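Local atomic coordinates of vinylacetyl-CoA Delta-isomerase (Nitrosopumilus maritimus SCM1, PDB entry 6VJR), a protein that binds FAD and a [4Fe-4S] cluster and probably acts as a 4-hydroxybutyryl-CoA dehydratase with vinylacetyl-CoA Delta-isomerase activity. Residues S57-S60 and L65-N68. Numbering follows the deposited sequence.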
loop_
_atom_site.group_PDB
_atom_site.type_symbol
_atom_site.label_atom_id
_atom_site.label_comp_id
_atom_site.label_asym_id
_atom_site.label_seq_id
_atom_site.Cartn_x
_atom_site.Cartn_y
_atom_site.Cartn_z
ATOM N N SER A 57 22.524 31.017 6.614
ATOM C CA SER A 57 22.331 32.440 6.769
ATOM C C SER A 57 22.088 33.029 5.389
ATOM O O SER A 57 22.464 32.438 4.374
ATOM C CB SER A 57 23.490 33.085 7.498
ATOM O OG SER A 57 24.619 33.182 6.654
ATOM N N ALA A 58 21.513 34.233 5.361
ATOM C CA ALA A 58 21.119 34.872 4.125
ATOM C C ALA A 58 21.415 36.364 4.195
ATOM O O ALA A 58 21.421 36.933 5.273
ATOM C CB ALA A 58 19.652 34.683 3.927
ATOM N N ASP A 59 21.509 37.004 3.033
ATOM C CA ASP A 59 21.594 38.455 2.984
ATOM C C ASP A 59 20.200 39.053 2.847
ATOM O O ASP A 59 19.539 38.887 1.852
ATOM C CB ASP A 59 22.495 38.897 1.842
ATOM C CG ASP A 59 23.928 38.386 1.929
ATOM O OD1 ASP A 59 24.583 38.597 2.973
ATOM O OD2 ASP A 59 24.370 37.727 0.978
ATOM N N SER A 60 19.756 39.767 3.864
ATOM C CA SER A 60 18.433 40.363 3.922
ATOM C C SER A 60 18.421 41.712 3.210
ATOM O O SER A 60 19.122 42.616 3.651
ATOM C CB SER A 60 18.055 40.594 5.379
ATOM O OG SER A 60 16.822 41.308 5.449
ATOM N N LEU A 65 21.427 43.213 6.384
ATOM C CA LEU A 65 22.256 42.422 7.287
ATOM C C LEU A 65 22.339 40.995 6.788
ATOM O O LEU A 65 21.427 40.564 6.114
ATOM C CB LEU A 65 21.639 42.372 8.680
ATOM C CG LEU A 65 21.498 43.694 9.425
ATOM C CD1 LEU A 65 20.663 43.488 10.696
ATOM C CD2 LEU A 65 22.892 44.233 9.741
ATOM N N LYS A 66 23.433 40.299 7.170
ATOM C CA LYS A 66 23.457 38.862 7.144
ATOM C C LYS A 66 22.616 38.357 8.320
ATOM O O LYS A 66 22.893 38.728 9.475
ATOM C CB LYS A 66 24.901 38.363 7.240
ATOM C CG LYS A 66 25.019 36.870 7.030
ATOM C CD LYS A 66 25.311 36.563 5.558
ATOM C CE LYS A 66 26.782 36.489 5.227
ATOM N NZ LYS A 66 27.196 35.097 4.981
ATOM N N VAL A 67 21.595 37.539 8.019
ATOM C CA VAL A 67 20.660 37.074 9.029
ATOM C C VAL A 67 20.570 35.550 9.020
ATOM O O VAL A 67 20.827 34.897 8.026
ATOM C CB VAL A 67 19.246 37.677 8.871
ATOM C CG1 VAL A 67 19.307 39.203 8.839
ATOM C CG2 VAL A 67 18.552 37.186 7.610
ATOM N N ASN A 68 20.196 34.984 10.158
ATOM C CA ASN A 68 19.882 33.568 10.196
ATOM C C ASN A 68 18.773 33.293 9.172
ATOM O O ASN A 68 17.797 34.019 9.104
ATOM C CB ASN A 68 19.504 33.146 11.609
ATOM C CG ASN A 68 19.418 31.648 11.740
ATOM O OD1 ASN A 68 18.460 31.037 11.270
ATOM N ND2 ASN A 68 20.407 31.049 12.380
HETATM O O HOH W 1 24.812 33.425 3.115
#
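Lys66 lays its aliphatic chain across the neighbouring strand, running between the side chains of Ser57 and Asp59. Its CG stands anti to the backbone N (chi1 -172°), and bends at the three following torsions carry the chain over the strand. Lys66 CD passes 3.6 Å from Ser57 OG. The Asp59 side chain crosses the lysine obliquely, bringing Asp59 OD1 to 3.4 Å from Lys66 CD. The carboxylate thus meets methylenes, and Asp59 OD1 and Lys66 NZ stay 4.8 Å apart. Glu53 of helix 53-56 receives both polar ends: its carboxylate forms a salt bridge with Lys66 NZ and its carbonyl is hydrogen-bonded to Ser57 OG. A water that donates to Ser57 O also receives a weak bond from Lys66 NZ. Ser57, where the chain leaves that helix, has its CA 3.1 Å from Val67 O in a CH...O contact. The strands form an antiparallel beta hairpin that follows helix 53-56 and precedes helix 77-94 in the chain, in the N-terminal part of this 4-hydroxyphenylacetate 3-hydroxylase-type fold. Ala58 and Val67 are its hydrogen-bonded pair: Ala58 N gives to Val67 O and Val67 N to Ala58 O, each 2.8 Å, the second nearly straight at 171°. Toward the turn, Ser60 N reaches Leu65 O at 2.9 Å. Val67 shares a face with Ala58, opposite Lys66 and Asp59; Val67 CG1, beside the backbone N, rests 3.9 Å from Ser60 CB. Gln137 of helix 125-139 packs on Val67 and is hydrogen-bonded to Ser60 OG. Asn68 points its CB away from the hairpin partner; its ND2 is bonded to the carbonyl of Thr45 and its OD1 to Phe70 N.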